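Local coordinates for Alr4995 protein (Nostoc sp., PDB 6LRF) that acts as a bifunctional arginine dihydrolase and ornithine cyclodeaminase, probably converting arginine to ornithine with release of ammonia and then ornithine to proline, at residues 109-115 with 147-151; 285-291 with 330-336; 344-348 with 435-439; 378-382 with 555-559. Residue numbers count along the deposited sequence, not the author numbering.

Contact 1 (109-115 with 147-151)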
# COMPACT_ATOMS: atom_id res chain seq x y z
N TYR B 109 22.76 -51.22 -22.81
CA TYR B 109 22.03 -50.37 -23.73
C TYR B 109 22.46 -48.93 -23.55
O TYR B 109 22.72 -48.49 -22.43
CB TYR B 109 20.53 -50.49 -23.51
CG TYR B 109 19.99 -51.85 -23.80
CD1 TYR B 109 19.85 -52.80 -22.80
CD2 TYR B 109 19.64 -52.21 -25.09
CE1 TYR B 109 19.36 -54.06 -23.07
CE2 TYR B 109 19.14 -53.46 -25.37
CZ TYR B 109 19.00 -54.38 -24.36
OH TYR B 109 18.50 -55.62 -24.66
N GLU B 110 22.53 -48.20 -24.66
CA GLU B 110 22.99 -46.83 -24.61
C GLU B 110 21.96 -45.93 -25.24
O GLU B 110 21.41 -46.25 -26.30
CB GLU B 110 24.32 -46.69 -25.33
CG GLU B 110 25.45 -47.43 -24.66
CD GLU B 110 26.72 -47.29 -25.45
OE1 GLU B 110 26.67 -47.48 -26.68
OE2 GLU B 110 27.77 -46.98 -24.85
N LEU B 111 21.70 -44.80 -24.59
CA LEU B 111 20.73 -43.82 -25.07
C LEU B 111 21.37 -42.98 -26.18
O LEU B 111 22.60 -42.90 -26.24
CB LEU B 111 20.26 -42.93 -23.92
CG LEU B 111 19.42 -43.78 -22.98
CD1 LEU B 111 19.65 -43.42 -21.55
CD2 LEU B 111 17.97 -43.63 -23.35
N PRO B 112 20.54 -42.38 -27.05
CA PRO B 112 21.01 -41.30 -27.94
C PRO B 112 21.95 -40.34 -27.20
O PRO B 112 21.74 -40.11 -26.00
CB PRO B 112 19.72 -40.60 -28.35
CG PRO B 112 18.68 -41.70 -28.32
CD PRO B 112 19.10 -42.66 -27.21
N LYS B 113 22.97 -39.79 -27.85
CA LYS B 113 23.98 -39.04 -27.11
C LYS B 113 23.46 -37.70 -26.58
O LYS B 113 24.03 -37.13 -25.65
CB LYS B 113 25.25 -38.85 -27.95
CG LYS B 113 26.09 -40.14 -28.06
CD LYS B 113 27.58 -39.89 -28.28
CE LYS B 113 28.40 -40.36 -27.07
NZ LYS B 113 28.66 -41.83 -27.01
N ASP B 114 22.36 -37.20 -27.15
CA ASP B 114 21.77 -35.95 -26.69
C ASP B 114 20.56 -36.20 -25.78
O ASP B 114 19.69 -35.34 -25.63
CB ASP B 114 21.36 -35.09 -27.87
CG ASP B 114 20.18 -35.67 -28.62
OD1 ASP B 114 20.10 -36.92 -28.71
OD2 ASP B 114 19.33 -34.89 -29.11
N LEU B 115 20.50 -37.38 -25.18
CA LEU B 115 19.38 -37.74 -24.33
C LEU B 115 19.89 -38.19 -22.97
O LEU B 115 20.06 -39.38 -22.72
CB LEU B 115 18.55 -38.84 -24.98
CG LEU B 115 17.16 -39.09 -24.41
CD1 LEU B 115 16.41 -37.78 -24.39
CD2 LEU B 115 16.44 -40.10 -25.31
N TYR B 147 12.60 -45.54 -23.05
CA TYR B 147 13.72 -46.42 -23.36
C TYR B 147 13.95 -47.38 -22.21
O TYR B 147 14.21 -48.57 -22.42
CB TYR B 147 14.98 -45.61 -23.64
CG TYR B 147 14.99 -44.88 -24.97
CD1 TYR B 147 15.50 -45.49 -26.11
CD2 TYR B 147 14.51 -43.58 -25.08
CE1 TYR B 147 15.51 -44.82 -27.34
CE2 TYR B 147 14.52 -42.90 -26.30
CZ TYR B 147 15.02 -43.53 -27.42
OH TYR B 147 15.04 -42.86 -28.62
N LEU B 148 13.86 -46.85 -21.00
CA LEU B 148 14.07 -47.65 -19.81
C LEU B 148 13.05 -48.78 -19.78
O LEU B 148 13.36 -49.93 -19.46
CB LEU B 148 13.94 -46.81 -18.55
CG LEU B 148 14.79 -45.57 -18.47
CD1 LEU B 148 14.58 -44.92 -17.12
CD2 LEU B 148 16.25 -45.93 -18.67
N ALA B 149 11.82 -48.43 -20.13
CA ALA B 149 10.71 -49.36 -20.03
C ALA B 149 10.87 -50.48 -21.06
O ALA B 149 10.69 -51.65 -20.74
CB ALA B 149 9.41 -48.63 -20.23
N LYS B 150 11.21 -50.10 -22.28
CA LYS B 150 11.39 -51.02 -23.41
C LYS B 150 12.58 -51.95 -23.19
O LYS B 150 12.48 -53.15 -23.41
CB LYS B 150 11.57 -50.21 -24.70
CG LYS B 150 11.82 -51.03 -25.94
CD LYS B 150 11.95 -50.15 -27.19
CE LYS B 150 13.14 -49.20 -27.09
NZ LYS B 150 13.42 -48.56 -28.41
N TRP B 151 13.70 -51.39 -22.75
CA TRP B 151 14.94 -52.15 -22.60
C TRP B 151 15.02 -52.97 -21.32
O TRP B 151 15.73 -53.98 -21.28
CB TRP B 151 16.13 -51.20 -22.64
CG TRP B 151 16.42 -50.67 -24.00
CD1 TRP B 151 16.06 -51.22 -25.20
CD2 TRP B 151 17.17 -49.49 -24.30
NE1 TRP B 151 16.54 -50.45 -26.24
CE2 TRP B 151 17.23 -49.39 -25.71
CE3 TRP B 151 17.79 -48.51 -23.53
CZ2 TRP B 151 17.88 -48.34 -26.35
CZ3 TRP B 151 18.45 -47.48 -24.17
CH2 TRP B 151 18.49 -47.40 -25.56
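This is a loop-on-helix contact dominated by aromatic rings, within the N-terminal GME-family (guanidino-group modifying) region: the loop leaving strand 107-109 lies along helix 145-152. Y109 and W151 form a face-to-face stack, the Y109 ring 4.2 Å from the five-membered ring of W151 by centroids, with the planes at 16°. Each residue also offers its CB to the other's ring in a CH-pi contact: Y109 CB sits 3.7 Å from the centroid of the W151 six-membered ring, and W151 CB 4.1 Å from that of Y109. One helical turn back, Y147 meets L111, P112 and L115. L111 CD2 reaches Y147 CB at 3.6 Å, L115 CD2 reaches Y147 CE2 at 3.5 Å, and P112 lies over one face of its ring. P112 opens a type I turn closed by L115 N to P112 O (3.1 Å); within it, D114 O accepts a hydrogen bond from Q326 of the second subunit. With no hydrogen bond between loop and helix, the fit rests on ring stacking, CH-pi and aliphatic contact.

Contact 2 (285-291 with 330-336); sequences SRIIRIE and AAEVKVS
At the apolar centre, I288 (chi1 57°) sets CD1 3.9 Å from V333 CB and CG1 3.8 Å from V335 CG2, while I290 CG2 meets A331 CB at 3.9 Å. These side chains share one face of a sheet with R286, the face on which helices 299-310 and 340-352 pack. Both segments are extended antiparallel strands, their axes 4.6 Å apart at closest and their directions 152° apart. R286-V335, I288-V333 and I290-A331 are the hydrogen-bonded pairs, each bonded both ways: R286 N to V335 O 3.0 Å and V335 N to R286 O 2.8 Å, with I288 N to V333 O 2.9 Å and I290 N to A331 O 3.0 Å farther along. Strand 329-337 lies between strands 280-292 and 313-320, which run parallel and are joined through helix 299-310 as a split beta-alpha-beta unit. The other face takes the non-hydrogen-bonded pairs S285-S336, I287-K334, R289-E332 and E291-A330. There the extended R289 reaches E332 (NH1 to OE2 3.0 Å, a weak hydrogen bond within a salt bridge) and E291 (NH2 to OE2 3.0 Å). At the far end S285 OG donates to S336 OG at 3.0 Å; S336 OG and K334 NZ also bind D143.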
# COMPACT_ATOMS: atom_id res chain seq x y z
N SER B 285 3.64 -38.36 -26.22
CA SER B 285 4.29 -37.44 -27.13
C SER B 285 3.33 -37.02 -28.21
O SER B 285 2.45 -37.79 -28.59
CB SER B 285 5.53 -38.07 -27.76
OG SER B 285 6.67 -37.83 -26.96
N ARG B 286 3.52 -35.80 -28.70
CA ARG B 286 2.63 -35.20 -29.67
C ARG B 286 3.40 -34.10 -30.39
O ARG B 286 4.09 -33.32 -29.76
CB ARG B 286 1.39 -34.64 -28.96
CG ARG B 286 0.28 -34.17 -29.86
CD ARG B 286 -1.00 -34.05 -29.05
NE ARG B 286 -2.01 -33.25 -29.72
CZ ARG B 286 -3.28 -33.19 -29.34
NH1 ARG B 286 -3.68 -33.92 -28.30
NH2 ARG B 286 -4.16 -32.43 -30.00
N ILE B 287 3.32 -34.06 -31.71
CA ILE B 287 3.96 -32.98 -32.42
C ILE B 287 2.92 -31.88 -32.68
O ILE B 287 1.81 -32.15 -33.13
CB ILE B 287 4.60 -33.46 -33.73
CG1 ILE B 287 5.81 -34.34 -33.43
CG2 ILE B 287 5.01 -32.27 -34.61
CD1 ILE B 287 6.46 -34.97 -34.67
N ILE B 288 3.26 -30.64 -32.33
CA ILE B 288 2.36 -29.53 -32.60
C ILE B 288 3.02 -28.56 -33.57
O ILE B 288 4.24 -28.56 -33.73
CB ILE B 288 1.95 -28.80 -31.30
CG1 ILE B 288 3.18 -28.29 -30.55
CG2 ILE B 288 1.13 -29.71 -30.40
CD1 ILE B 288 3.44 -26.80 -30.74
N ARG B 289 2.21 -27.75 -34.24
CA ARG B 289 2.74 -26.73 -35.13
C ARG B 289 2.28 -25.35 -34.64
O ARG B 289 1.15 -25.19 -34.19
CB ARG B 289 2.28 -26.99 -36.57
CG ARG B 289 2.85 -26.05 -37.62
CD ARG B 289 2.43 -26.52 -39.01
NE ARG B 289 2.67 -25.52 -40.04
CZ ARG B 289 3.83 -25.39 -40.69
NH1 ARG B 289 4.85 -26.19 -40.39
NH2 ARG B 289 3.96 -24.45 -41.63
N ILE B 290 3.18 -24.37 -34.68
CA ILE B 290 2.85 -23.00 -34.31
C ILE B 290 3.34 -22.06 -35.43
O ILE B 290 4.45 -22.21 -35.92
CB ILE B 290 3.46 -22.62 -32.94
CG1 ILE B 290 3.13 -21.18 -32.58
CG2 ILE B 290 4.96 -22.84 -32.91
CD1 ILE B 290 1.68 -20.99 -32.20
N GLU B 291 2.48 -21.13 -35.85
CA GLU B 291 2.79 -20.19 -36.93
C GLU B 291 2.57 -18.74 -36.50
O GLU B 291 1.71 -18.44 -35.68
CB GLU B 291 1.92 -20.46 -38.16
CG GLU B 291 2.33 -21.62 -39.04
CD GLU B 291 1.50 -21.68 -40.33
OE1 GLU B 291 0.67 -20.77 -40.55
OE2 GLU B 291 1.69 -22.62 -41.14
N ALA B 330 7.23 -20.39 -38.95
CA ALA B 330 6.55 -21.60 -38.49
C ALA B 330 7.52 -22.50 -37.76
O ALA B 330 8.67 -22.63 -38.16
CB ALA B 330 5.92 -22.34 -39.67
N ALA B 331 7.05 -23.12 -36.69
CA ALA B 331 7.89 -24.08 -35.97
C ALA B 331 7.11 -25.37 -35.68
O ALA B 331 5.90 -25.35 -35.46
CB ALA B 331 8.42 -23.46 -34.69
N GLU B 332 7.80 -26.50 -35.70
CA GLU B 332 7.20 -27.76 -35.29
C GLU B 332 7.91 -28.22 -34.05
O GLU B 332 9.14 -28.22 -33.97
CB GLU B 332 7.25 -28.80 -36.41
CG GLU B 332 6.08 -28.63 -37.39
CD GLU B 332 6.26 -29.37 -38.71
OE1 GLU B 332 7.11 -30.28 -38.79
OE2 GLU B 332 5.53 -29.02 -39.68
N VAL B 333 7.12 -28.57 -33.04
CA VAL B 333 7.65 -28.85 -31.71
C VAL B 333 7.11 -30.19 -31.22
O VAL B 333 5.90 -30.42 -31.26
CB VAL B 333 7.27 -27.72 -30.71
CG1 VAL B 333 7.77 -28.04 -29.32
CG2 VAL B 333 7.84 -26.37 -31.18
N LYS B 334 7.99 -31.08 -30.79
CA LYS B 334 7.53 -32.32 -30.17
C LYS B 334 7.35 -32.06 -28.68
O LYS B 334 8.28 -31.65 -28.00
CB LYS B 334 8.51 -33.47 -30.43
CG LYS B 334 7.99 -34.85 -30.03
CD LYS B 334 8.99 -35.95 -30.36
CE LYS B 334 10.27 -35.85 -29.52
NZ LYS B 334 10.01 -36.20 -28.10
N VAL B 335 6.14 -32.27 -28.19
CA VAL B 335 5.83 -32.07 -26.78
C VAL B 335 5.74 -33.43 -26.10
O VAL B 335 5.11 -34.34 -26.63
CB VAL B 335 4.48 -31.34 -26.59
CG1 VAL B 335 4.26 -31.03 -25.12
CG2 VAL B 335 4.43 -30.07 -27.44
N SER B 336 6.38 -33.58 -24.94
CA SER B 336 6.23 -34.80 -24.15
C SER B 336 5.66 -34.49 -22.79
O SER B 336 5.93 -33.42 -22.22
CB SER B 336 7.57 -35.54 -23.99
OG SER B 336 8.13 -35.88 -25.24

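Contact 3 (344-348 with 435-439); sequences EEIIS and VDVLG
V437 is the centre of this buried contact, pointing from a loop toward one side of a helical turn, E344 to S348. V437 CA is 6.1 Å from E344 CA. With chi1 at -65°, V437 puts CG1 3.7 Å from E344 O and 3.7 Å from S348 OG, and CG2 3.8 Å from I347 CG2. I347 (chi1 -61°, chi2 -57°) has its CB pointing toward the loop. S348, chi1 -68°, turns its OG back to E344 O (2.9 Å), the carbonyl that also accepts the S348 backbone N at 3.0 Å. The loop links strands 432-435 and 440-442 of the seven-strand sheet, so the contact ties that sheet to helix 340-352 of the LOR/SDH region. D436 has positive phi (62/-158), V437 follows at -136/15, and V437 N donates to D436 OD1 at 2.6 Å. E344, chi1 -66° and chi2 -178°, stretches its carboxylate to the loop, OE2 lying 3.4 Å from D436 CA. Two like charges come close there, E344 OE2 being 3.7 Å from D436 OD2. The latter oxygen is hydrogen-bonded to H340.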
# COMPACT_ATOMS: atom_id res chain seq x y z
N GLU B 344 -2.93 -33.28 -21.29
CA GLU B 344 -4.16 -32.52 -21.50
C GLU B 344 -4.03 -31.10 -20.97
O GLU B 344 -4.54 -30.14 -21.58
CB GLU B 344 -5.33 -33.20 -20.81
CG GLU B 344 -5.69 -34.55 -21.40
CD GLU B 344 -6.89 -35.15 -20.71
OE1 GLU B 344 -6.79 -35.48 -19.50
OE2 GLU B 344 -7.95 -35.25 -21.37
N GLU B 345 -3.37 -30.96 -19.84
CA GLU B 345 -3.17 -29.65 -19.26
C GLU B 345 -2.32 -28.77 -20.20
O GLU B 345 -2.64 -27.60 -20.45
CB GLU B 345 -2.53 -29.78 -17.89
CG GLU B 345 -2.51 -28.49 -17.09
CD GLU B 345 -3.67 -28.38 -16.11
OE1 GLU B 345 -4.05 -29.40 -15.48
OE2 GLU B 345 -4.19 -27.24 -15.96
N ILE B 346 -1.26 -29.36 -20.75
CA ILE B 346 -0.37 -28.66 -21.68
C ILE B 346 -1.08 -28.27 -22.96
O ILE B 346 -1.01 -27.13 -23.40
CB ILE B 346 0.86 -29.53 -22.02
CG1 ILE B 346 1.77 -29.70 -20.80
CG2 ILE B 346 1.64 -28.95 -23.20
CD1 ILE B 346 2.76 -30.86 -20.92
N ILE B 347 -1.76 -29.23 -23.57
CA ILE B 347 -2.46 -28.98 -24.83
C ILE B 347 -3.55 -27.91 -24.65
O ILE B 347 -3.75 -27.07 -25.54
CB ILE B 347 -3.04 -30.28 -25.40
CG1 ILE B 347 -1.91 -31.27 -25.68
CG2 ILE B 347 -3.84 -30.01 -26.67
CD1 ILE B 347 -0.86 -30.73 -26.61
N SER B 348 -4.22 -27.91 -23.50
CA SER B 348 -5.21 -26.87 -23.21
C SER B 348 -4.58 -25.48 -23.22
O SER B 348 -5.15 -24.54 -23.75
CB SER B 348 -5.89 -27.11 -21.86
OG SER B 348 -6.70 -28.27 -21.90
N VAL B 435 -14.97 -33.84 -24.31
CA VAL B 435 -14.01 -34.29 -23.30
C VAL B 435 -12.67 -34.42 -23.99
O VAL B 435 -12.60 -34.38 -25.22
CB VAL B 435 -14.39 -35.64 -22.65
CG1 VAL B 435 -15.75 -35.54 -21.95
CG2 VAL B 435 -14.41 -36.74 -23.71
N ASP B 436 -11.61 -34.59 -23.20
CA ASP B 436 -10.25 -34.67 -23.74
C ASP B 436 -9.88 -33.36 -24.45
O ASP B 436 -10.46 -32.31 -24.17
CB ASP B 436 -10.11 -35.88 -24.68
CG ASP B 436 -8.69 -36.44 -24.72
OD1 ASP B 436 -7.78 -35.77 -25.27
OD2 ASP B 436 -8.49 -37.57 -24.22
N VAL B 437 -8.91 -33.41 -25.36
CA VAL B 437 -8.37 -32.18 -25.95
C VAL B 437 -8.18 -32.28 -27.46
O VAL B 437 -7.49 -31.46 -28.05
CB VAL B 437 -7.00 -31.79 -25.29
CG1 VAL B 437 -7.18 -31.45 -23.80
CG2 VAL B 437 -5.98 -32.93 -25.46
N LEU B 438 -8.79 -33.28 -28.07
CA LEU B 438 -8.75 -33.40 -29.53
C LEU B 438 -9.80 -32.54 -30.22
O LEU B 438 -10.85 -32.26 -29.64
CB LEU B 438 -8.94 -34.86 -29.95
CG LEU B 438 -7.87 -35.84 -29.49
CD1 LEU B 438 -8.28 -37.26 -29.86
CD2 LEU B 438 -6.56 -35.46 -30.14
N GLY B 439 -9.51 -32.13 -31.44
CA GLY B 439 -10.49 -31.48 -32.28
C GLY B 439 -10.96 -30.15 -31.74
O GLY B 439 -12.14 -29.81 -31.83

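Contact 4 (378-382 with 555-559); sequences DDFYV and RHHLK
A salt bridge, R555 NH2 to D379 OD1 at 3.4 Å, its hydrogen bond weak, and a water bridge tie the loop 378-382 to the first turns of helix 554-567. They join a loop of the LOR/SDH region to a helix of the C-terminal Rossmann-fold region. The water accepts from R555 NH1 and donates to D379 O, 3.0 Å each way. D379 has left-handed backbone angles (68/25) between residues in polyproline-II conformation, and its chi1 of -164° brings OD1 to the edge of the guanidinium plane. R555 (m, t) bends at chi3 (58°) to arrive there; its NH2 also has a weak, long ion pair with E344 OE1. CA atoms pair V382 with R555 (6.3 Å) and D379 with K559 (7.9 Å). Farther out the contact turns apolar. V382, pointing toward the helix with chi1 t, lays CG2 4.1 Å from R555 CG and 4.1 Å from L558 CB. F380 takes chi1 65°, carrying CZ to 4.1 Å from L558 CB, with L558 O 3.9 Å from CZ at the ring edge.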
# COMPACT_ATOMS: atom_id res chain seq x y z
N ASP B 378 -16.85 -36.75 -17.01
CA ASP B 378 -15.48 -36.62 -16.54
C ASP B 378 -14.54 -36.25 -17.69
O ASP B 378 -14.73 -36.69 -18.82
CB ASP B 378 -15.03 -37.92 -15.88
CG ASP B 378 -13.96 -37.70 -14.85
OD1 ASP B 378 -14.31 -37.28 -13.71
OD2 ASP B 378 -12.78 -37.92 -15.18
N ASP B 379 -13.55 -35.44 -17.37
CA ASP B 379 -12.56 -34.95 -18.33
C ASP B 379 -13.14 -33.98 -19.36
O ASP B 379 -12.59 -33.82 -20.44
CB ASP B 379 -11.86 -36.11 -19.04
CG ASP B 379 -10.58 -35.68 -19.74
OD1 ASP B 379 -9.87 -34.80 -19.20
OD2 ASP B 379 -10.30 -36.21 -20.84
N PHE B 380 -14.24 -33.30 -19.02
CA PHE B 380 -14.79 -32.29 -19.92
C PHE B 380 -13.75 -31.20 -20.19
O PHE B 380 -12.96 -30.83 -19.32
CB PHE B 380 -16.08 -31.66 -19.34
CG PHE B 380 -15.87 -30.89 -18.07
CD1 PHE B 380 -15.71 -31.56 -16.87
CD2 PHE B 380 -15.85 -29.50 -18.08
CE1 PHE B 380 -15.51 -30.86 -15.69
CE2 PHE B 380 -15.67 -28.78 -16.90
CZ PHE B 380 -15.49 -29.47 -15.71
N TYR B 381 -13.72 -30.72 -21.43
CA TYR B 381 -12.83 -29.65 -21.77
C TYR B 381 -13.37 -28.35 -21.15
O TYR B 381 -14.59 -28.11 -21.10
CB TYR B 381 -12.69 -29.53 -23.28
CG TYR B 381 -12.02 -28.26 -23.74
CD1 TYR B 381 -10.63 -28.14 -23.78
CD2 TYR B 381 -12.78 -27.18 -24.17
CE1 TYR B 381 -10.02 -26.94 -24.22
CE2 TYR B 381 -12.19 -26.00 -24.60
CZ TYR B 381 -10.82 -25.87 -24.62
OH TYR B 381 -10.29 -24.68 -25.07
N VAL B 382 -12.45 -27.52 -20.66
CA VAL B 382 -12.81 -26.26 -20.02
C VAL B 382 -12.61 -25.08 -20.97
O VAL B 382 -11.50 -24.81 -21.41
CB VAL B 382 -11.99 -26.02 -18.74
CG1 VAL B 382 -12.40 -24.67 -18.08
CG2 VAL B 382 -12.21 -27.17 -17.77
N ARG B 555 -8.57 -25.80 -15.01
CA ARG B 555 -8.98 -27.19 -15.13
C ARG B 555 -9.12 -27.88 -13.76
O ARG B 555 -10.16 -28.49 -13.47
CB ARG B 555 -8.00 -27.96 -16.04
CG ARG B 555 -8.16 -27.65 -17.54
CD ARG B 555 -7.15 -28.42 -18.40
NE ARG B 555 -7.25 -29.87 -18.22
CZ ARG B 555 -8.04 -30.65 -18.95
NH1 ARG B 555 -8.79 -30.12 -19.91
NH2 ARG B 555 -8.07 -31.96 -18.74
N HIS B 556 -8.10 -27.78 -12.91
CA HIS B 556 -8.16 -28.37 -11.59
C HIS B 556 -9.31 -27.78 -10.77
O HIS B 556 -9.99 -28.49 -10.03
CB HIS B 556 -6.83 -28.18 -10.84
CG HIS B 556 -5.75 -29.13 -11.26
ND1 HIS B 556 -4.57 -29.28 -10.56
CD2 HIS B 556 -5.67 -29.99 -12.31
CE1 HIS B 556 -3.82 -30.18 -11.15
NE2 HIS B 556 -4.46 -30.63 -12.21
N HIS B 557 -9.52 -26.47 -10.92
CA HIS B 557 -10.56 -25.76 -10.18
C HIS B 557 -11.98 -26.20 -10.58
O HIS B 557 -12.81 -26.54 -9.73
CB HIS B 557 -10.40 -24.27 -10.41
CG HIS B 557 -11.06 -23.42 -9.37
ND1 HIS B 557 -10.60 -23.34 -8.06
CD2 HIS B 557 -12.14 -22.61 -9.43
CE1 HIS B 557 -11.37 -22.52 -7.38
NE2 HIS B 557 -12.31 -22.06 -8.18
N LEU B 558 -12.24 -26.18 -11.88
CA LEU B 558 -13.51 -26.63 -12.44
C LEU B 558 -13.75 -28.12 -12.20
O LEU B 558 -14.89 -28.52 -11.96
CB LEU B 558 -13.56 -26.34 -13.95
CG LEU B 558 -14.22 -25.02 -14.34
CD1 LEU B 558 -15.73 -25.09 -14.09
CD2 LEU B 558 -13.60 -23.85 -13.58
N LYS B 559 -12.68 -28.92 -12.26
CA LYS B 559 -12.80 -30.35 -11.96
C LYS B 559 -13.33 -30.56 -10.56
O LYS B 559 -14.19 -31.41 -10.33
CB LYS B 559 -11.46 -31.07 -12.10
CG LYS B 559 -11.46 -32.45 -11.46
CD LYS B 559 -10.27 -33.30 -11.91
CE LYS B 559 -10.47 -34.76 -11.52
NZ LYS B 559 -9.58 -35.68 -12.29
O HOH W 1 -10.46 -32.03 -21.46

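How the contacts relate
Contacts 2, 3 and 4 form a chain of touching neighbours, whereas contact 1 stands apart in the GME region, its centre about 22 Å from that of contact 2 with nearest atoms about 8 Å apart. R286 carries contact 2 into contact 3, with NH1 3.7 Å from L438 CD2 and CD 4.1 Å from I347 CD1. Contacts 3 and 4, centres about 10 Å apart, alternate along the sequence and meet at D379: its O is 3.0 Å from D436 N, a probable hydrogen bond, and its OD2 lies 2.6 Å from E344 OE2, two like charges close together. Together they connect the middle regions to the Rossmann fold; contacts 1 and 4 lie about 35 Å apart by centres.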